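Local atomic coordinates of sugar fermentation stimulation protein homolog (PDB entry 4DA2), a protein that probably binds DNA, pairing an OB fold with a PD-(D/E)xK nuclease-type domain that holds calcium ions in this crystal. Residues F88-I91 and I92-L96; L137-G140 and E141-M144; E159-K162 and L163-G167. The protein carries 1 engineered substitution. All coordinates share one frame; numbering follows the deposited sequence.

Interaction 1: F88-I91 and I92-L96; sequences FEKI and IEKEL
The backbone oxygen of K90 takes a 2.8 Å hydrogen bond from K94 N, and this bond lies in the last turn of helix 81-93, which closes in a Schellman motif. The preceding bonds, I92 N to F88 O and E93 N to E89 O, follow the ordinary helical pattern. E95 then turns to positive phi (51°), and the chain doubles back: L96 N reaches I91 O at 3.0 Å in a nearly straight bond, while E95 N returns to I92 O. As is usual for this cap, a hydrophobic pair brackets it, with I91 CG2 lying 4.3 Å from L96 CB. Both side chains also rest on L4 of strand 2-6, so the helix end is tied to the edge of the large sheet.

One turn back, I92 lays CG1 over a face of the F88 ring in a CH-pi contact, 4.1 Å from the ring centroid and displaced toward the rim; its CD1 reaches F88 CZ at 3.7 Å. F88 carries its ring trans to the backbone N (chi1 -174°), which brings the ring edge CE2-CZ to I92. The same ring packs on V130 and on T132, a calcium ligand, and the F88 side chain lies about 9 Å from a bound calcium ion. The E89 carboxylate is hydrogen-bonded through OE2 to Y119 OH.

On the polar flank K90 and E93 form a long salt bridge, with K90 NZ 3.8 Å from E93 OE1. The K90 chain folds at chi2 (-79°), and a water weakly links its NZ to K94 NZ, 3.3 Å from the latter.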
ATOM      1  N   PHE A  88       4.344   2.889   6.415  1.00 13.29           N
ATOM      2  CA  PHE A  88       3.301   3.072   7.436  1.00 13.28           C
ATOM      3  C   PHE A  88       3.831   2.921   8.880  1.00 15.17           C
ATOM      4  O   PHE A  88       3.546   3.748   9.742  1.00 11.72           O
ATOM      5  CB  PHE A  88       2.072   2.158   7.183  1.00  9.35           C
ATOM      6  CG  PHE A  88       0.941   2.425   8.137  1.00  9.56           C
ATOM      7  CD1 PHE A  88       0.215   3.614   8.055  1.00 13.36           C
ATOM      8  CD2 PHE A  88       0.615   1.510   9.124  1.00 12.27           C
ATOM      9  CE1 PHE A  88      -0.809   3.876   8.933  1.00 19.11           C
ATOM     10  CE2 PHE A  88      -0.390   1.794  10.033  1.00 14.23           C
ATOM     11  CZ  PHE A  88      -1.112   2.971   9.923  1.00 15.33           C
ATOM     12  N   GLU A  89       4.579   1.854   9.139  1.00 13.74           N
ATOM     13  CA  GLU A  89       5.214   1.618  10.430  1.00 17.60           C
ATOM     14  C   GLU A  89       6.129   2.783  10.868  1.00 14.75           C
ATOM     15  O   GLU A  89       6.187   3.101  12.047  1.00 14.27           O
ATOM     16  CB  GLU A  89       5.965   0.274  10.423  1.00 17.89           C
ATOM     17  CG  GLU A  89       4.986  -0.916  10.364  1.00 12.64           C
ATOM     18  CD  GLU A  89       5.574  -2.221   9.855  1.00 45.89           C
ATOM     19  OE1 GLU A  89       6.790  -2.420   9.961  1.00 37.91           O
ATOM     20  OE2 GLU A  89       4.803  -3.062   9.343  1.00 33.62           O
ATOM     21  N   LYS A  90       6.804   3.430   9.921  1.00 17.86           N
ATOM     22  CA  LYS A  90       7.620   4.592  10.251  1.00 19.81           C
ATOM     23  C   LYS A  90       6.747   5.768  10.646  1.00 14.36           C
ATOM     24  O   LYS A  90       7.056   6.496  11.601  1.00 21.12           O
ATOM     25  CB  LYS A  90       8.545   4.947   9.080  1.00 24.19           C
ATOM     26  CG  LYS A  90       9.644   3.913   8.889  1.00 22.71           C
ATOM     27  CD  LYS A  90      10.744   4.157   9.917  1.00 37.31           C
ATOM     28  CE  LYS A  90      11.730   3.046   9.878  1.00 26.04           C
ATOM     29  NZ  LYS A  90      12.906   3.320  10.745  1.00 48.10           N
ATOM     30  N   ILE A  91       5.663   5.969   9.893  1.00 11.61           N
ATOM     31  CA  ILE A  91       4.658   6.976  10.249  1.00 16.74           C
ATOM     32  C   ILE A  91       4.137   6.777  11.687  1.00 22.58           C
ATOM     33  O   ILE A  91       4.053   7.746  12.474  1.00 17.16           O
ATOM     34  CB  ILE A  91       3.524   7.009   9.209  1.00 14.02           C
ATOM     35  CG1 ILE A  91       4.060   7.592   7.896  1.00 18.06           C
ATOM     36  CG2 ILE A  91       2.304   7.799   9.723  1.00 14.73           C
ATOM     37  CD1 ILE A  91       3.102   7.454   6.742  1.00 14.18           C
ATOM     38  N   ILE A  92       3.823   5.530  12.045  1.00 15.87           N
ATOM     39  CA  ILE A  92       3.392   5.209  13.422  1.00 14.51           C
ATOM     40  C   ILE A  92       4.506   5.491  14.453  1.00 16.51           C
ATOM     41  O   ILE A  92       4.270   6.116  15.514  1.00 20.82           O
ATOM     42  CB  ILE A  92       2.842   3.755  13.544  1.00 14.27           C
ATOM     43  CG1 ILE A  92       1.583   3.553  12.670  1.00 14.57           C
ATOM     44  CG2 ILE A  92       2.555   3.342  15.024  1.00 17.65           C
ATOM     45  CD1 ILE A  92       0.393   4.504  12.944  1.00 20.15           C
ATOM     46  N   GLU A  93       5.714   5.036  14.137  1.00 18.47           N
ATOM     47  CA  GLU A  93       6.887   5.196  15.003  1.00 20.12           C
ATOM     48  C   GLU A  93       7.164   6.656  15.311  1.00 25.77           C
ATOM     49  O   GLU A  93       7.384   7.021  16.477  1.00 21.28           O
ATOM     50  CB  GLU A  93       8.127   4.613  14.335  1.00 15.87           C
ATOM     51  CG  GLU A  93       8.356   3.146  14.617  1.00 65.27           C
ATOM     52  CD  GLU A  93       9.499   2.563  13.802  1.00 43.43           C
ATOM     53  OE1 GLU A  93      10.570   3.214  13.713  1.00 41.56           O
ATOM     54  OE2 GLU A  93       9.322   1.449  13.259  1.00 44.65           O
ATOM     55  N   LYS A  94       7.145   7.475  14.263  1.00 23.92           N
ATOM     56  CA  LYS A  94       7.495   8.897  14.352  1.00 26.28           C
ATOM     57  C   LYS A  94       6.304   9.744  14.832  1.00 20.15           C
ATOM     58  O   LYS A  94       6.416  10.969  14.981  1.00 22.59           O
ATOM     59  CB  LYS A  94       8.003   9.391  12.992  1.00 17.92           C
ATOM     60  CG  LYS A  94       9.381   8.852  12.597  1.00 21.33           C
ATOM     61  CD  LYS A  94       9.730   9.299  11.186  1.00 28.11           C
ATOM     62  CE  LYS A  94      10.865   8.471  10.592  1.00 44.45           C
ATOM     63  NZ  LYS A  94      12.188   8.755  11.202  1.00 76.07           N
ATOM     64  N   GLU A  95       5.173   9.065  15.059  1.00 17.42           N
ATOM     65  CA  GLU A  95       3.886   9.665  15.466  1.00 18.70           C
ATOM     66  C   GLU A  95       3.444  10.818  14.574  1.00 23.55           C
ATOM     67  O   GLU A  95       3.095  11.893  15.061  1.00 21.95           O
ATOM     68  CB  GLU A  95       3.957  10.097  16.948  1.00 21.33           C
ATOM     69  CG  GLU A  95       4.375   8.979  17.868  1.00 21.95           C
ATOM     70  CD  GLU A  95       4.444   9.407  19.329  1.00 34.02           C
ATOM     71  OE1 GLU A  95       5.564   9.455  19.873  1.00 44.19           O
ATOM     72  OE2 GLU A  95       3.389   9.702  19.921  1.00 48.31           O
ATOM     73  N   LEU A  96       3.431  10.588  13.264  1.00 18.46           N
ATOM     74  CA  LEU A  96       3.177  11.660  12.309  1.00 22.43           C
ATOM     75  C   LEU A  96       1.697  11.872  11.984  1.00 24.58           C
ATOM     76  O   LEU A  96       1.333  12.828  11.301  1.00 26.21           O
ATOM     77  CB  LEU A  96       4.005  11.469  11.037  1.00 22.09           C
ATOM     78  CG  LEU A  96       5.530  11.430  11.207  1.00 24.36           C
ATOM     79  CD1 LEU A  96       6.189  11.375   9.842  1.00 23.36           C
ATOM     80  CD2 LEU A  96       6.078  12.624  12.052  1.00 25.37           C
TER
HETATM   81  O   HOH W   1      13.883   6.462   9.596  1.00 39.70           O

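Interaction 2: L137-G140 and E141-M144; sequences LREG and EYAM
M144, L137 and E139 carry most of this contact, meeting on one face of the two-residue beta hairpin that joins strands 127-139 and 142-145. The M144 chain bends at its last torsion (chi3 -62°) and brings its methyl group over to the side chains of the neighbouring strand. There CE lies 3.6 Å from L137 CD2 and 3.7 Å from E139 CB, lodged between a leucine branch and the aliphatic root of a glutamate. Y187 also packs on both L137 and M144, continuing this apolar patch. Beyond its CB, E139 extends away from the backbone, and its carboxylate pairs with K185 of strand 183-186.

The frame beneath is antiparallel. E139 and Y142 form a hydrogen-bonded pair, closed by E139 N to Y142 O and by Y142 N to E139 O, the latter 2.9 Å long with its donor well above the carbonyl plane. R138 and A143 make the next, non-hydrogen-bonded pair, with R138 CA giving a C-H contact to Y142 O. L137 and M144 follow, joined by a short but weak bond, M144 N to L137 O at 2.7 Å with an angle of only 129° at the hydrogen. The reversal is a type II' turn, in which G140 takes the positive phi suited to glycine.

R138 and A143 point to the opposite face, where the R138 guanidinium forms a salt bridge with D72 of strand 65-72. Y142, back on the M144 side, hydrogen-bonds through its hydroxyl to E230 and has cation-pi contacts with K183 and K185, while its CD2 edge sits in plane with E139 O, 3.4 Å away.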
ATOM      1  N   LEU A 137      -3.301   2.981  -8.323  1.00 15.98           N
ATOM      2  CA  LEU A 137      -3.991   3.194  -9.593  1.00 15.83           C
ATOM      3  C   LEU A 137      -4.345   4.675  -9.704  1.00 24.10           C
ATOM      4  O   LEU A 137      -4.968   5.235  -8.802  1.00 16.95           O
ATOM      5  CB  LEU A 137      -5.247   2.320  -9.676  1.00 13.54           C
ATOM      6  CG  LEU A 137      -6.096   2.458 -10.953  1.00 14.28           C
ATOM      7  CD1 LEU A 137      -5.377   1.920 -12.196  1.00 24.58           C
ATOM      8  CD2 LEU A 137      -7.468   1.831 -10.800  1.00 26.60           C
ATOM      9  N   ARG A 138      -3.910   5.321 -10.783  1.00 17.08           N
ATOM     10  CA  ARG A 138      -4.059   6.765 -10.908  1.00 17.14           C
ATOM     11  C   ARG A 138      -5.191   7.142 -11.830  1.00 32.57           C
ATOM     12  O   ARG A 138      -5.336   6.582 -12.914  1.00 21.07           O
ATOM     13  CB  ARG A 138      -2.775   7.394 -11.443  1.00 17.17           C
ATOM     14  CG  ARG A 138      -2.915   8.885 -11.844  1.00 18.09           C
ATOM     15  CD  ARG A 138      -1.752   9.371 -12.698  1.00 26.39           C
ATOM     16  NE  ARG A 138      -0.470   9.094 -12.064  1.00 25.46           N
ATOM     17  CZ  ARG A 138       0.070   9.816 -11.083  1.00 23.74           C
ATOM     18  NH1 ARG A 138      -0.565  10.884 -10.608  1.00 39.48           N
ATOM     19  NH2 ARG A 138       1.240   9.458 -10.566  1.00 23.91           N
ATOM     20  N   GLU A 139      -5.985   8.099 -11.384  1.00 19.35           N
ATOM     21  CA  GLU A 139      -6.903   8.821 -12.265  1.00 29.23           C
ATOM     22  C   GLU A 139      -6.750  10.301 -11.952  1.00 25.12           C
ATOM     23  O   GLU A 139      -7.309  10.805 -10.975  1.00 22.05           O
ATOM     24  CB  GLU A 139      -8.351   8.384 -12.081  1.00 25.30           C
ATOM     25  CG  GLU A 139      -9.327   9.122 -13.012  1.00 25.76           C
ATOM     26  CD  GLU A 139     -10.765   9.007 -12.561  1.00 40.72           C
ATOM     27  OE1 GLU A 139     -11.348   7.903 -12.685  1.00 32.84           O
ATOM     28  OE2 GLU A 139     -11.310  10.030 -12.087  1.00 38.42           O
ATOM     29  N   GLY A 140      -5.962  10.990 -12.774  1.00 26.78           N
ATOM     30  CA  GLY A 140      -5.665  12.406 -12.547  1.00 29.41           C
ATOM     31  C   GLY A 140      -4.994  12.664 -11.210  1.00 22.98           C
ATOM     32  O   GLY A 140      -3.904  12.172 -10.946  1.00 25.91           O
ATOM     33  N   GLU A 141      -5.679  13.400 -10.341  1.00 21.75           N
ATOM     34  CA  GLU A 141      -5.128  13.721  -9.033  1.00 23.76           C
ATOM     35  C   GLU A 141      -5.453  12.649  -7.995  1.00 17.40           C
ATOM     36  O   GLU A 141      -5.055  12.778  -6.835  1.00 17.39           O
ATOM     37  CB  GLU A 141      -5.661  15.082  -8.564  1.00 19.70           C
ATOM     38  CG  GLU A 141      -4.839  16.278  -9.112  1.00 29.10           C
ATOM     39  CD  GLU A 141      -3.415  16.320  -8.573  1.00182.83           C
ATOM     40  OE1 GLU A 141      -3.233  16.104  -7.360  1.00 37.40           O
ATOM     41  OE2 GLU A 141      -2.475  16.574  -9.356  1.00 56.69           O
ATOM     42  N   TYR A 142      -6.200  11.620  -8.399  1.00 19.42           N
ATOM     43  CA  TYR A 142      -6.642  10.575  -7.456  1.00 14.09           C
ATOM     44  C   TYR A 142      -5.699   9.370  -7.465  1.00 20.82           C
ATOM     45  O   TYR A 142      -5.258   8.939  -8.533  1.00 17.15           O
ATOM     46  CB  TYR A 142      -8.058  10.064  -7.785  1.00 19.37           C
ATOM     47  CG  TYR A 142      -9.146  11.092  -7.588  1.00 22.89           C
ATOM     48  CD1 TYR A 142      -9.868  11.153  -6.387  1.00 19.70           C
ATOM     49  CD2 TYR A 142      -9.460  12.002  -8.598  1.00 30.33           C
ATOM     50  CE1 TYR A 142     -10.880  12.119  -6.196  1.00 28.55           C
ATOM     51  CE2 TYR A 142     -10.462  12.953  -8.425  1.00 20.78           C
ATOM     52  CZ  TYR A 142     -11.164  13.008  -7.219  1.00 30.71           C
ATOM     53  OH  TYR A 142     -12.145  13.963  -7.053  1.00 27.99           O
ATOM     54  N   ALA A 143      -5.387   8.857  -6.275  1.00 12.99           N
ATOM     55  CA  ALA A 143      -4.965   7.451  -6.114  1.00 13.26           C
ATOM     56  C   ALA A 143      -6.217   6.635  -5.866  1.00 18.96           C
ATOM     57  O   ALA A 143      -7.152   7.106  -5.179  1.00 15.56           O
ATOM     58  CB  ALA A 143      -4.033   7.323  -4.941  1.00 12.23           C
ATOM     59  N   MET A 144      -6.248   5.414  -6.399  1.00 15.58           N
ATOM     60  CA  MET A 144      -7.430   4.572  -6.298  1.00 14.19           C
ATOM     61  C   MET A 144      -7.158   3.141  -5.895  1.00 12.14           C
ATOM     62  O   MET A 144      -6.020   2.599  -6.084  1.00 12.77           O
ATOM     63  CB  MET A 144      -8.217   4.610  -7.610  1.00 13.17           C
ATOM     64  CG  MET A 144      -8.570   6.017  -8.018  1.00 12.12           C
ATOM     65  SD  MET A 144      -9.813   5.952  -9.326  1.00 20.04           S
ATOM     66  CE  MET A 144      -8.933   5.079 -10.644  1.00 18.48           C
TER

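Interaction 3: E159-K162 and L163-G167; sequences ELIK and LARDG
K162 NZ donates to both carboxylate oxygens of D166, at 3.1 Å to OD1 and 3.0 Å to OD2, forming a forked salt bridge one helical turn long. Each oxygen uses its syn lone pair, so the ammonium sits in the mouth of the carboxylate. The lysine gets there by a bent route: CG leaves trans to the backbone N (chi1 164°), and a kink at chi2 (74°) turns the chain along the helix, which brings CE within 3.4 Å of D166 OD2. The backbones of the same two residues are joined as well, D166 N to K162 O at 2.9 Å, so the i to i+4 pair is linked through both main chain and side chains. The i to i+4 bonds from L163, A164 and R165 to E159, L160 and I161 complete the turn.

This is the C-terminal end of helix 151-165, finished by a Schellman motif. G167 is the residue that leaves helical geometry, its phi of 72° being one that glycine adopts easily, and its N bonds back to A164 O.

Around the helix from the salt bridge, the R165 guanidinium lies flat against I161: CG2 stands 3.4 Å above the guanidinium plane, over its centre. The two side chains run side by side, and the arginine's extended chain carries NH2 to a salt bridge with E200 of helix 192-204, against which I161 also packs. L160 and L163 turn to the sheet instead, meeting L117 and A170. L163 CG comes within 3.3 Å of E159 O, the carbonyl that accepts the L163 N-H.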
ATOM      1  N   GLU A 159     -14.878  -7.386   7.974  1.00 18.37           N
ATOM      2  CA  GLU A 159     -14.453  -7.562   9.355  1.00 15.65           C
ATOM      3  C   GLU A 159     -14.317  -6.205  10.062  1.00 13.04           C
ATOM      4  O   GLU A 159     -14.591  -6.089  11.257  1.00 14.57           O
ATOM      5  CB  GLU A 159     -13.140  -8.336   9.449  1.00 19.50           C
ATOM      6  CG  GLU A 159     -13.205  -9.770   8.919  1.00 19.91           C
ATOM      7  CD  GLU A 159     -14.188 -10.667   9.681  1.00 26.04           C
ATOM      8  OE1 GLU A 159     -14.725 -10.270  10.746  1.00 30.88           O
ATOM      9  OE2 GLU A 159     -14.411 -11.783   9.201  1.00 26.72           O
ATOM     10  N   LEU A 160     -13.879  -5.183   9.307  1.00 19.52           N
ATOM     11  CA  LEU A 160     -13.773  -3.824   9.849  1.00 18.01           C
ATOM     12  C   LEU A 160     -15.157  -3.291  10.254  1.00 12.00           C
ATOM     13  O   LEU A 160     -15.311  -2.666  11.308  1.00 14.49           O
ATOM     14  CB  LEU A 160     -13.086  -2.877   8.832  1.00  8.82           C
ATOM     15  CG  LEU A 160     -11.585  -3.119   8.625  1.00 13.64           C
ATOM     16  CD1 LEU A 160     -11.103  -2.368   7.357  1.00 13.65           C
ATOM     17  CD2 LEU A 160     -10.806  -2.642   9.820  1.00 14.65           C
ATOM     18  N   ILE A 161     -16.132  -3.490   9.373  1.00 15.24           N
ATOM     19  CA  ILE A 161     -17.508  -3.072   9.609  1.00 14.67           C
ATOM     20  C   ILE A 161     -18.038  -3.747  10.887  1.00 18.63           C
ATOM     21  O   ILE A 161     -18.626  -3.085  11.755  1.00 17.07           O
ATOM     22  CB  ILE A 161     -18.405  -3.398   8.389  1.00 15.32           C
ATOM     23  CG1 ILE A 161     -18.071  -2.473   7.210  1.00 15.48           C
ATOM     24  CG2 ILE A 161     -19.899  -3.295   8.788  1.00 20.77           C
ATOM     25  CD1 ILE A 161     -18.699  -2.891   5.890  1.00 16.56           C
ATOM     26  N   LYS A 162     -17.810  -5.053  11.016  1.00 17.59           N
ATOM     27  CA  LYS A 162     -18.304  -5.784  12.188  1.00 19.10           C
ATOM     28  C   LYS A 162     -17.651  -5.280  13.494  1.00 16.56           C
ATOM     29  O   LYS A 162     -18.333  -5.093  14.496  1.00 19.29           O
ATOM     30  CB  LYS A 162     -18.095  -7.284  12.004  1.00 18.60           C
ATOM     31  CG  LYS A 162     -18.213  -8.136  13.302  1.00 22.35           C
ATOM     32  CD  LYS A 162     -19.631  -8.323  13.808  1.00 47.48           C
ATOM     33  CE  LYS A 162     -19.708  -9.548  14.724  1.00 31.82           C
ATOM     34  NZ  LYS A 162     -20.625  -9.325  15.862  1.00 34.35           N
ATOM     35  N   LEU A 163     -16.337  -5.053  13.472  1.00 15.29           N
ATOM     36  CA  LEU A 163     -15.648  -4.432  14.613  1.00 12.88           C
ATOM     37  C   LEU A 163     -16.338  -3.102  15.029  1.00 16.95           C
ATOM     38  O   LEU A 163     -16.700  -2.920  16.201  1.00 24.31           O
ATOM     39  CB  LEU A 163     -14.185  -4.172  14.258  1.00 15.97           C
ATOM     40  CG  LEU A 163     -13.257  -5.391  14.248  1.00 16.91           C
ATOM     41  CD1 LEU A 163     -11.926  -4.969  13.678  1.00 15.17           C
ATOM     42  CD2 LEU A 163     -13.073  -5.884  15.663  1.00 21.98           C
ATOM     43  N   ALA A 164     -16.556  -2.200  14.062  1.00 16.28           N
ATOM     44  CA  ALA A 164     -17.155  -0.886  14.347  1.00 16.64           C
ATOM     45  C   ALA A 164     -18.565  -0.999  14.925  1.00 19.79           C
ATOM     46  O   ALA A 164     -18.932  -0.231  15.805  1.00 26.34           O
ATOM     47  CB  ALA A 164     -17.170  -0.010  13.116  1.00 19.57           C
ATOM     48  N   ARG A 165     -19.349  -1.944  14.405  1.00 21.74           N
ATOM     49  CA  ARG A 165     -20.718  -2.178  14.914  1.00 28.51           C
ATOM     50  C   ARG A 165     -20.725  -2.798  16.302  1.00 32.61           C
ATOM     51  O   ARG A 165     -21.646  -2.565  17.092  1.00 29.57           O
ATOM     52  CB  ARG A 165     -21.523  -3.035  13.954  1.00 23.83           C
ATOM     53  CG  ARG A 165     -22.041  -2.233  12.779  1.00 18.80           C
ATOM     54  CD  ARG A 165     -22.670  -3.115  11.713  1.00 36.04           C
ATOM     55  NE  ARG A 165     -23.055  -2.298  10.565  1.00 29.60           N
ATOM     56  CZ  ARG A 165     -23.321  -2.777   9.354  1.00 52.76           C
ATOM     57  NH1 ARG A 165     -23.270  -4.086   9.112  1.00 28.19           N
ATOM     58  NH2 ARG A 165     -23.642  -1.945   8.376  1.00 47.49           N
ATOM     59  N   ASP A 166     -19.685  -3.568  16.602  1.00 21.72           N
ATOM     60  CA  ASP A 166     -19.477  -4.076  17.948  1.00 29.09           C
ATOM     61  C   ASP A 166     -18.900  -2.999  18.865  1.00 32.57           C
ATOM     62  O   ASP A 166     -18.589  -3.269  20.021  1.00 32.63           O
ATOM     63  CB  ASP A 166     -18.562  -5.296  17.929  1.00 32.55           C
ATOM     64  CG  ASP A 166     -19.248  -6.536  17.402  1.00 31.73           C
ATOM     65  OD1 ASP A 166     -20.470  -6.508  17.155  1.00 26.44           O
ATOM     66  OD2 ASP A 166     -18.560  -7.549  17.222  1.00 35.52           O
ATOM     67  N   GLY A 167     -18.749  -1.790  18.335  1.00 30.77           N
ATOM     68  CA  GLY A 167     -18.189  -0.658  19.084  1.00 26.76           C
ATOM     69  C   GLY A 167     -16.696  -0.728  19.346  1.00 42.21           C
ATOM     70  O   GLY A 167     -16.209  -0.158  20.324  1.00 31.81           O
TER

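How the interactions relate
All three contacts are local ones within the PD-(D/E)xK-type domain, and they follow one another along the chain. Interaction 1 ends helix 81-93, interaction 2 turns the hairpin of strands 127-139 and 142-145, and interaction 3 ends helix 151-165, the next element after that hairpin. They are spread out, with centres 24 to 28 Å apart and nearest atoms about 11 to 15 Å apart, and none touches another. What they share is the large mixed sheet: both helix ends pack on its strands, and the hairpin is part of it. Two helix ends and one hairpin turn thus lie at separate points round the sheet whose strands supply calcium ligands.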